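Local coordinates for hypothetical conserved protein, GK0453 (Geobacillus kaustophilus, PDB 2YXY) that is of unknown function, a DUF1811-family protein that joins an antiparallel helical hairpin to a small SH3-like antiparallel beta-sheet, at residues 80-85 with 97-102; 76-81 with 105-110; 24-29 with 43-48. One frame throughout, in Å; residues are numbered along the deposited sequence.

Contact 1 of 3, residues 80-85 with 97-102; sequences VRYLKG and GEEEAL
Arg81 and Glu99 form a salt bridge across one face of the sheet, with Arg81 NH1 2.7 Å from Glu99 OE1. The hydrogen bond within this pair is weak: the N-H...O angle is only 125°, so the charges attract while the N-H points well off the oxygen. Glu99 OE2 lies 3.0 Å from the same Arg81 NH1, and the guanidinium and carboxylate planes are 21° apart, although the two side chains cross at about a right angle. Glu99 OE1 also comes 3.2 Å from Arg81 CD and 3.4 Å from Tyr82 CE2, approaching the ring obliquely. Tyr82 in turn sets CE2 over one face of the Arg81 guanidinium, 3.7 Å above its plane and over the centre. Strand 76-84, which carries Arg81 and Tyr82, and strand 100-103, which Glu99 leads into, are not neighbours: strand 87-92 runs between them in the antiparallel sheet, and the nearest CA atoms, those of Arg81 and Glu99, remain 8.6 Å apart. Long side chains therefore have to close the gap above the intervening strand. Arg81 does so with CG anti to its backbone nitrogen (chi1 172°) and the chain extended to NE; Glu99 is likewise extended beyond CG. Replacing Glu99 by an alanine would probably leave the Arg81 guanidinium without its carboxylate mate and freer to swing away from the sheet. A classic beta bulge sets up the cluster, since Arg81 and Tyr82 both face Trp89 on the middle strand, each through backbone hydrogen bonds. This irregularity brings two consecutive side chains to the same face, where Tyr82 stacks its ring on that of Trp89 and Glu99 also touches the indole side chain.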
loop_
_atom_site.group_PDB
_atom_site.type_symbol
_atom_site.label_atom_id
_atom_site.label_comp_id
_atom_site.label_asym_id
_atom_site.label_seq_id
_atom_site.Cartn_x
_atom_site.Cartn_y
_atom_site.Cartn_z
ATOM N N VAL A 80 3.111 -13.423 5.065
ATOM C CA VAL A 80 4.366 -12.910 4.543
ATOM C C VAL A 80 5.469 -13.956 4.370
ATOM O O VAL A 80 5.846 -14.648 5.311
ATOM C CB VAL A 80 4.916 -11.803 5.442
ATOM C CG1 VAL A 80 6.241 -11.302 4.881
ATOM C CG2 VAL A 80 3.883 -10.678 5.580
ATOM N N ARG A 81 5.983 -14.058 3.155
ATOM C CA ARG A 81 7.061 -14.974 2.869
ATOM C C ARG A 81 8.327 -14.179 3.152
ATOM O O ARG A 81 9.188 -14.617 3.911
ATOM C CB ARG A 81 7.006 -15.421 1.403
ATOM C CG ARG A 81 8.219 -16.233 0.952
ATOM C CD ARG A 81 8.202 -16.465 -0.561
ATOM N NE ARG A 81 9.541 -16.767 -1.062
ATOM C CZ ARG A 81 9.886 -16.781 -2.346
ATOM N NH1 ARG A 81 8.994 -16.515 -3.290
ATOM N NH2 ARG A 81 11.138 -17.046 -2.689
ATOM N N TYR A 82 8.443 -12.997 2.550
ATOM C CA TYR A 82 9.623 -12.178 2.805
ATOM C C TYR A 82 9.437 -10.714 2.439
ATOM O O TYR A 82 8.605 -10.371 1.600
ATOM C CB TYR A 82 10.829 -12.750 2.065
ATOM C CG TYR A 82 10.828 -12.485 0.590
ATOM C CD1 TYR A 82 11.497 -11.380 0.066
ATOM C CD2 TYR A 82 10.158 -13.333 -0.288
ATOM C CE1 TYR A 82 11.502 -11.123 -1.303
ATOM C CE2 TYR A 82 10.154 -13.088 -1.656
ATOM C CZ TYR A 82 10.830 -11.979 -2.155
ATOM O OH TYR A 82 10.834 -11.727 -3.507
ATOM N N LEU A 83 10.230 -9.866 3.083
ATOM C CA LEU A 83 10.192 -8.436 2.863
ATOM C C LEU A 83 11.342 -7.944 1.977
ATOM O O LEU A 83 12.454 -8.480 2.008
ATOM C CB LEU A 83 10.238 -7.712 4.201
ATOM C CG LEU A 83 9.047 -7.833 5.158
ATOM C CD1 LEU A 83 7.778 -7.415 4.439
ATOM C CD2 LEU A 83 8.930 -9.251 5.686
ATOM N N LYS A 84 11.062 -6.908 1.191
ATOM C CA LYS A 84 12.035 -6.321 0.279
ATOM C C LYS A 84 11.652 -4.870 0.010
ATOM O O LYS A 84 10.677 -4.603 -0.688
ATOM C CB LYS A 84 12.045 -7.097 -1.037
ATOM C CG LYS A 84 13.026 -8.243 -1.075
ATOM C CD LYS A 84 14.447 -7.746 -1.296
ATOM C CE LYS A 84 14.678 -7.343 -2.748
ATOM N NZ LYS A 84 13.686 -6.342 -3.227
ATOM N N GLY A 85 12.419 -3.936 0.558
ATOM C CA GLY A 85 12.104 -2.532 0.363
ATOM C C GLY A 85 10.843 -2.252 1.155
ATOM O O GLY A 85 10.778 -2.597 2.339
ATOM N N GLY A 97 -2.798 -19.623 -4.014
ATOM C CA GLY A 97 -1.490 -19.616 -3.374
ATOM C C GLY A 97 -0.425 -18.847 -4.134
ATOM O O GLY A 97 0.755 -18.875 -3.775
ATOM N N GLU A 98 -0.852 -18.152 -5.184
ATOM C CA GLU A 98 0.035 -17.363 -6.034
ATOM C C GLU A 98 0.767 -16.272 -5.246
ATOM O O GLU A 98 0.140 -15.506 -4.514
ATOM C CB GLU A 98 -0.794 -16.727 -7.152
ATOM C CG GLU A 98 0.010 -16.177 -8.304
ATOM C CD GLU A 98 0.865 -17.240 -8.956
ATOM O OE1 GLU A 98 0.408 -18.360 -9.199
ATOM O OE2 GLU A 98 2.114 -16.895 -9.253
ATOM N N GLU A 99 2.088 -16.185 -5.398
ATOM C CA GLU A 99 2.834 -15.161 -4.675
ATOM C C GLU A 99 2.452 -13.785 -5.203
ATOM O O GLU A 99 2.041 -13.639 -6.363
ATOM C CB GLU A 99 4.343 -15.354 -4.804
ATOM C CG GLU A 99 5.089 -14.727 -3.635
ATOM C CD GLU A 99 6.585 -14.682 -3.825
ATOM O OE1 GLU A 99 7.296 -14.446 -2.826
ATOM O OE2 GLU A 99 7.052 -14.866 -4.966
ATOM N N GLU A 100 2.603 -12.775 -4.352
ATOM C CA GLU A 100 2.235 -11.417 -4.717
ATOM C C GLU A 100 2.991 -10.413 -3.848
ATOM O O GLU A 100 3.237 -10.676 -2.675
ATOM C CB GLU A 100 0.723 -11.287 -4.525
ATOM C CG GLU A 100 0.151 -9.906 -4.480
ATOM C CD GLU A 100 -1.289 -9.921 -4.011
ATOM O OE1 GLU A 100 -1.929 -8.848 -3.996
ATOM O OE2 GLU A 100 -1.780 -11.016 -3.649
ATOM N N ALA A 101 3.360 -9.272 -4.433
ATOM C CA ALA A 101 4.079 -8.222 -3.704
ATOM C C ALA A 101 3.077 -7.162 -3.246
ATOM O O ALA A 101 2.375 -6.560 -4.054
ATOM C CB ALA A 101 5.147 -7.586 -4.598
ATOM N N LEU A 102 3.029 -6.924 -1.946
ATOM C CA LEU A 102 2.088 -5.967 -1.391
ATOM C C LEU A 102 2.825 -4.894 -0.611
ATOM O O LEU A 102 3.743 -5.209 0.142
ATOM C CB LEU A 102 1.120 -6.702 -0.462
ATOM C CG LEU A 102 -0.379 -6.403 -0.508
ATOM C CD1 LEU A 102 -0.906 -6.553 -1.936
ATOM C CD2 LEU A 102 -1.108 -7.364 0.428
#

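Contact 2 of 3, residues 76-81 with 105-110; sequences EYFKVR and SLLRKP
Leu107 packs against Phe78 and Val80, inserting an apolar side chain from the C-terminal segment into the core beneath strand 76-84. The SH3-like sheet, built from meandering antiparallel strands, is covered here by the chain that follows its last strand, after a short 3-10 turn that ends at 105-106. From CB, which points toward the strand, Leu107 places CG anti to its carbonyl carbon (chi1 -55°), and the branch at CG then divides the work between two methyls. Leu107 CD1 turns to Val80 and comes 4.2 Å from Val80 CG2. Leu107 CD2 goes to Phe78, lying 3.9 Å from Phe78 CB and 4.1 Å from Phe78 CG, so it nestles in the angle where the ring joins its stem and approaches the aromatic plane obliquely. No hydrogen bond crosses between the two segments; the contact is wholly apolar and all three touching residues are buried. Around them, Phe62 and Ala88 add further contacts to Leu107, while Phe78 also reaches Ala88 and Arg92 on strand 87-92. Beyond the leucine, Arg108 forms salt bridges with Glu69 and Glu71, tying the next residue to outermost strand 67-70 and the residue just past it. The nearest approach of the two side chains is Leu107 CD2 to Phe78 CD1, at 3.8 Å.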
loop_
_atom_site.group_PDB
_atom_site.type_symbol
_atom_site.label_atom_id
_atom_site.label_comp_id
_atom_site.label_asym_id
_atom_site.label_seq_id
_atom_site.Cartn_x
_atom_site.Cartn_y
_atom_site.Cartn_z
ATOM N N GLU A 76 -9.802 -10.505 5.531
ATOM C CA GLU A 76 -8.826 -11.109 4.629
ATOM C C GLU A 76 -7.432 -11.002 5.243
ATOM O O GLU A 76 -7.120 -10.023 5.930
ATOM C CB GLU A 76 -8.903 -10.433 3.274
ATOM C CG GLU A 76 -10.322 -10.388 2.781
ATOM C CD GLU A 76 -10.409 -10.103 1.315
ATOM O OE1 GLU A 76 -9.745 -10.834 0.549
ATOM O OE2 GLU A 76 -11.140 -9.161 0.934
ATOM N N TYR A 77 -6.602 -12.019 5.017
ATOM C CA TYR A 77 -5.265 -12.046 5.605
ATOM C C TYR A 77 -4.183 -12.355 4.607
ATOM O O TYR A 77 -4.419 -13.014 3.589
ATOM C CB TYR A 77 -5.202 -13.056 6.776
ATOM C CG TYR A 77 -5.966 -12.601 8.002
ATOM C CD1 TYR A 77 -7.365 -12.676 8.052
ATOM C CD2 TYR A 77 -5.301 -12.008 9.076
ATOM C CE1 TYR A 77 -8.076 -12.168 9.130
ATOM C CE2 TYR A 77 -6.000 -11.497 10.154
ATOM C CZ TYR A 77 -7.388 -11.574 10.181
ATOM O OH TYR A 77 -8.076 -11.032 11.258
ATOM N N PHE A 78 -2.979 -11.893 4.923
ATOM C CA PHE A 78 -1.833 -12.088 4.046
ATOM C C PHE A 78 -0.712 -12.757 4.828
ATOM O O PHE A 78 -0.371 -12.343 5.933
ATOM C CB PHE A 78 -1.373 -10.713 3.518
ATOM C CG PHE A 78 -0.345 -10.776 2.429
ATOM C CD1 PHE A 78 0.982 -10.451 2.692
ATOM C CD2 PHE A 78 -0.710 -11.109 1.124
ATOM C CE1 PHE A 78 1.925 -10.431 1.681
ATOM C CE2 PHE A 78 0.231 -11.098 0.088
ATOM C CZ PHE A 78 1.559 -10.758 0.370
ATOM N N LYS A 79 -0.126 -13.784 4.240
ATOM C CA LYS A 79 0.948 -14.503 4.892
ATOM C C LYS A 79 2.252 -14.040 4.266
ATOM O O LYS A 79 2.481 -14.246 3.084
ATOM C CB LYS A 79 0.764 -15.998 4.671
ATOM C CG LYS A 79 1.283 -16.840 5.806
ATOM C CD LYS A 79 2.759 -16.683 5.999
ATOM C CE LYS A 79 3.230 -17.698 7.030
ATOM N NZ LYS A 79 2.731 -19.063 6.692
ATOM N N VAL A 80 3.111 -13.423 5.065
ATOM C CA VAL A 80 4.366 -12.910 4.543
ATOM C C VAL A 80 5.469 -13.956 4.370
ATOM O O VAL A 80 5.846 -14.648 5.311
ATOM C CB VAL A 80 4.916 -11.803 5.442
ATOM C CG1 VAL A 80 6.241 -11.302 4.881
ATOM C CG2 VAL A 80 3.883 -10.678 5.580
ATOM N N ARG A 81 5.983 -14.058 3.155
ATOM C CA ARG A 81 7.061 -14.974 2.869
ATOM C C ARG A 81 8.327 -14.179 3.152
ATOM O O ARG A 81 9.188 -14.617 3.911
ATOM C CB ARG A 81 7.006 -15.421 1.403
ATOM C CG ARG A 81 8.219 -16.233 0.952
ATOM C CD ARG A 81 8.202 -16.465 -0.561
ATOM N NE ARG A 81 9.541 -16.767 -1.062
ATOM C CZ ARG A 81 9.886 -16.781 -2.346
ATOM N NH1 ARG A 81 8.994 -16.515 -3.290
ATOM N NH2 ARG A 81 11.138 -17.046 -2.689
ATOM N N SER A 105 2.094 -0.838 3.624
ATOM C CA SER A 105 1.005 0.017 4.090
ATOM C C SER A 105 -0.355 -0.711 4.008
ATOM O O SER A 105 -1.349 -0.237 4.560
ATOM C CB SER A 105 0.958 1.296 3.243
ATOM O OG SER A 105 0.910 0.963 1.862
ATOM N N LEU A 106 -0.409 -1.846 3.309
ATOM C CA LEU A 106 -1.663 -2.592 3.205
ATOM C C LEU A 106 -1.781 -3.761 4.224
ATOM O O LEU A 106 -2.694 -4.570 4.120
ATOM C CB LEU A 106 -1.860 -3.104 1.757
ATOM C CG LEU A 106 -1.982 -1.987 0.677
ATOM C CD1 LEU A 106 -2.358 -2.586 -0.663
ATOM C CD2 LEU A 106 -3.058 -0.963 1.078
ATOM N N LEU A 107 -0.865 -3.826 5.197
ATOM C CA LEU A 107 -0.863 -4.869 6.230
ATOM C C LEU A 107 -1.153 -4.229 7.589
ATOM O O LEU A 107 -0.415 -3.354 8.033
ATOM C CB LEU A 107 0.499 -5.568 6.289
ATOM C CG LEU A 107 1.033 -6.170 4.985
ATOM C CD1 LEU A 107 2.423 -6.738 5.235
ATOM C CD2 LEU A 107 0.083 -7.246 4.460
ATOM N N ARG A 108 -2.231 -4.643 8.244
ATOM C CA ARG A 108 -2.570 -4.047 9.522
ATOM C C ARG A 108 -1.473 -4.257 10.538
ATOM O O ARG A 108 -1.167 -5.392 10.913
ATOM C CB ARG A 108 -3.906 -4.580 10.028
ATOM C CG ARG A 108 -5.034 -4.090 9.148
ATOM C CD ARG A 108 -6.414 -4.274 9.738
ATOM N NE ARG A 108 -7.408 -3.877 8.745
ATOM C CZ ARG A 108 -8.722 -3.991 8.898
ATOM N NH1 ARG A 108 -9.223 -4.494 10.019
ATOM N NH2 ARG A 108 -9.533 -3.606 7.919
ATOM N N LYS A 109 -0.870 -3.134 10.933
ATOM C CA LYS A 109 0.234 -3.070 11.888
ATOM C C LYS A 109 -0.018 -4.038 13.040
ATOM O O LYS A 109 -1.148 -4.157 13.517
ATOM C CB LYS A 109 0.373 -1.628 12.411
ATOM C CG LYS A 109 1.611 -1.337 13.252
ATOM C CD LYS A 109 2.883 -1.182 12.413
ATOM C CE LYS A 109 2.856 0.071 11.528
ATOM N NZ LYS A 109 2.096 -0.105 10.252
ATOM N N PRO A 110 1.036 -4.740 13.497
ATOM C CA PRO A 110 1.004 -5.720 14.589
ATOM C C PRO A 110 -0.280 -5.781 15.425
ATOM O O PRO A 110 -0.285 -5.237 16.551
ATOM C CB PRO A 110 2.232 -5.340 15.398
ATOM C CG PRO A 110 3.237 -5.102 14.281
ATOM C CD PRO A 110 2.434 -4.368 13.191
#

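Contact 3 of 3, residues 24-29 with 43-48; sequences AMLTEK and AVYERK
An antiparallel helical hairpin brings helix 16-36 against helix 39-54, and residues 24-29 meet 43-48 along its length; the 24-29 segment lies within a predicted coiled coil. The local axes approach to 9.2 Å and run at 162° to one another. Tyr45 makes the largest contribution, its ring resting against Lys29 and Leu26. Lys29 CB sits over one face, 3.7 Å from the centroid of the Tyr45 ring and only 13° off its normal, a CH-pi contact. Farther along the extended lysine chain, Lys29 CD comes 3.6 Å from Tyr45 CE2, so the methylenes pass from the middle of the ring toward its hydroxyl side. Leu26 CD2 reaches the ring obliquely, 4.1 Å from Tyr45 CD2. The other methyl of Leu26, CD1, lies 3.7 Å from Lys48 CB, with the two side chains crossing at about a right angle. Leu26 is buried, and Ile49 and Tyr11 add to the surroundings on its side of the hairpin. Tyr45 has CG anti to its carbonyl carbon (chi1 -68°), which carries the ring across to helix 16-36. At the hydroxyl a water bridges the two helices: it accepts a hydrogen bond from Lys29 NZ at 2.8 Å and is hydrogen-bonded to Tyr45 OH at 3.0 Å. The lysines thus use their aliphatic stems for packing, while Lys29 NZ and Lys48 NZ remain 6.8 Å apart, a spacing of like charges that is likely to be eased by water at this exposed border.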
loop_
_atom_site.group_PDB
_atom_site.type_symbol
_atom_site.label_atom_id
_atom_site.label_comp_id
_atom_site.label_asym_id
_atom_site.label_seq_id
_atom_site.Cartn_x
_atom_site.Cartn_y
_atom_site.Cartn_z
ATOM N N ALA A 24 -1.805 14.130 -0.046
ATOM C CA ALA A 24 -2.926 15.082 -0.013
ATOM C C ALA A 24 -3.385 15.394 -1.448
ATOM O O ALA A 24 -4.572 15.502 -1.727
ATOM C CB ALA A 24 -2.515 16.402 0.713
ATOM N N MET A 25 -2.436 15.551 -2.355
ATOM C CA MET A 25 -2.757 15.841 -3.747
ATOM C C MET A 25 -3.464 14.639 -4.404
ATOM O O MET A 25 -4.464 14.793 -5.107
ATOM C CB MET A 25 -1.463 16.174 -4.492
ATOM C CG MET A 25 -1.573 16.323 -6.030
ATOM S SD MET A 25 -1.413 14.760 -6.944
ATOM C CE MET A 25 0.414 14.474 -6.962
ATOM N N LEU A 26 -2.932 13.441 -4.171
ATOM C CA LEU A 26 -3.505 12.219 -4.732
ATOM C C LEU A 26 -4.909 11.992 -4.152
ATOM O O LEU A 26 -5.839 11.576 -4.868
ATOM C CB LEU A 26 -2.605 11.021 -4.399
ATOM C CG LEU A 26 -1.192 10.933 -5.010
ATOM C CD1 LEU A 26 -0.352 9.827 -4.317
ATOM C CD2 LEU A 26 -1.319 10.657 -6.502
ATOM N N THR A 27 -5.060 12.287 -2.862
ATOM C CA THR A 27 -6.337 12.107 -2.179
ATOM C C THR A 27 -7.428 12.977 -2.806
ATOM O O THR A 27 -8.555 12.519 -2.989
ATOM C CB THR A 27 -6.187 12.412 -0.679
ATOM O OG1 THR A 27 -5.301 11.443 -0.108
ATOM C CG2 THR A 27 -7.561 12.363 0.071
ATOM N N GLU A 28 -7.090 14.213 -3.165
ATOM C CA GLU A 28 -8.065 15.108 -3.778
ATOM C C GLU A 28 -8.450 14.625 -5.197
ATOM O O GLU A 28 -9.609 14.703 -5.592
ATOM C CB GLU A 28 -7.525 16.551 -3.795
ATOM C CG GLU A 28 -8.439 17.553 -4.523
ATOM C CD GLU A 28 -9.788 17.776 -3.827
ATOM O OE1 GLU A 28 -10.695 18.339 -4.482
ATOM O OE2 GLU A 28 -9.949 17.411 -2.639
ATOM N N LYS A 29 -7.490 14.128 -5.961
ATOM C CA LYS A 29 -7.808 13.597 -7.277
ATOM C C LYS A 29 -8.635 12.305 -7.117
ATOM O O LYS A 29 -9.575 12.059 -7.870
ATOM C CB LYS A 29 -6.529 13.270 -8.052
ATOM C CG LYS A 29 -5.738 14.482 -8.523
ATOM C CD LYS A 29 -4.447 13.992 -9.162
ATOM C CE LYS A 29 -3.680 15.138 -9.822
ATOM N NZ LYS A 29 -2.466 14.571 -10.503
ATOM N N ALA A 43 -8.796 3.777 -8.719
ATOM C CA ALA A 43 -7.946 2.682 -8.244
ATOM C C ALA A 43 -6.450 2.973 -8.498
ATOM O O ALA A 43 -5.598 2.529 -7.736
ATOM C CB ALA A 43 -8.365 1.330 -8.910
ATOM N N VAL A 44 -6.137 3.701 -9.570
ATOM C CA VAL A 44 -4.753 4.074 -9.849
ATOM C C VAL A 44 -4.294 5.050 -8.761
ATOM O O VAL A 44 -3.195 4.915 -8.243
ATOM C CB VAL A 44 -4.606 4.776 -11.242
ATOM C CG1 VAL A 44 -3.308 5.602 -11.295
ATOM C CG2 VAL A 44 -4.591 3.730 -12.360
ATOM N N TYR A 45 -5.138 6.020 -8.384
ATOM C CA TYR A 45 -4.732 6.976 -7.348
ATOM C C TYR A 45 -4.582 6.284 -5.995
ATOM O O TYR A 45 -3.677 6.613 -5.228
ATOM C CB TYR A 45 -5.713 8.164 -7.239
ATOM C CG TYR A 45 -5.712 9.096 -8.440
ATOM C CD1 TYR A 45 -6.901 9.383 -9.125
ATOM C CD2 TYR A 45 -4.517 9.684 -8.904
ATOM C CE1 TYR A 45 -6.910 10.236 -10.246
ATOM C CE2 TYR A 45 -4.507 10.528 -10.031
ATOM C CZ TYR A 45 -5.710 10.798 -10.690
ATOM O OH TYR A 45 -5.716 11.622 -11.789
ATOM N N GLU A 46 -5.441 5.307 -5.710
ATOM C CA GLU A 46 -5.355 4.586 -4.440
ATOM C C GLU A 46 -4.066 3.764 -4.361
ATOM O O GLU A 46 -3.518 3.601 -3.286
ATOM C CB GLU A 46 -6.580 3.665 -4.221
ATOM C CG GLU A 46 -7.863 4.402 -3.806
ATOM C CD GLU A 46 -7.692 5.303 -2.567
ATOM O OE1 GLU A 46 -7.144 4.849 -1.540
ATOM O OE2 GLU A 46 -8.116 6.481 -2.619
ATOM N N ARG A 47 -3.607 3.214 -5.482
ATOM C CA ARG A 47 -2.342 2.470 -5.473
ATOM C C ARG A 47 -1.183 3.407 -5.166
ATOM O O ARG A 47 -0.284 3.063 -4.398
ATOM C CB ARG A 47 -2.057 1.833 -6.832
ATOM C CG ARG A 47 -2.828 0.573 -7.115
ATOM C CD ARG A 47 -2.517 0.108 -8.523
ATOM N NE ARG A 47 -2.927 -1.267 -8.752
ATOM C CZ ARG A 47 -2.221 -2.324 -8.369
ATOM N NH1 ARG A 47 -2.669 -3.551 -8.614
ATOM N NH2 ARG A 47 -1.056 -2.150 -7.760
ATOM N N LYS A 48 -1.185 4.586 -5.790
ATOM C CA LYS A 48 -0.117 5.555 -5.564
ATOM C C LYS A 48 -0.098 6.007 -4.118
ATOM O O LYS A 48 0.972 6.207 -3.532
ATOM C CB LYS A 48 -0.286 6.779 -6.483
ATOM C CG LYS A 48 -0.006 6.438 -7.947
ATOM C CD LYS A 48 -0.086 7.675 -8.848
ATOM C CE LYS A 48 0.263 7.313 -10.285
ATOM N NZ LYS A 48 0.519 8.542 -11.097
HETATM O O HOH W 1 -3.036 12.705 -12.504
#

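Along the chain, contact 3 comes first and closes within the helical hairpin before the sheet begins; contacts 1 and 2 both start from strand 76-84 and share Val80 and Arg81. Their centres lie 10 Å apart and they touch: Leu102 CD2 packs 3.8 Å from Phe78 CD2, joining the strand 100-103 side of contact 1 to the core of contact 2. One strand thus serves a surface salt bridge and a buried apolar cluster. Contact 3 lies across the chain's centre, its own centre about 23 Å from that of contact 1 and 21 Å from that of contact 2, without touching either. Hairpin and sheet are thus distinct parts, linked where 105-106 of contact 2 meets helix 39-54.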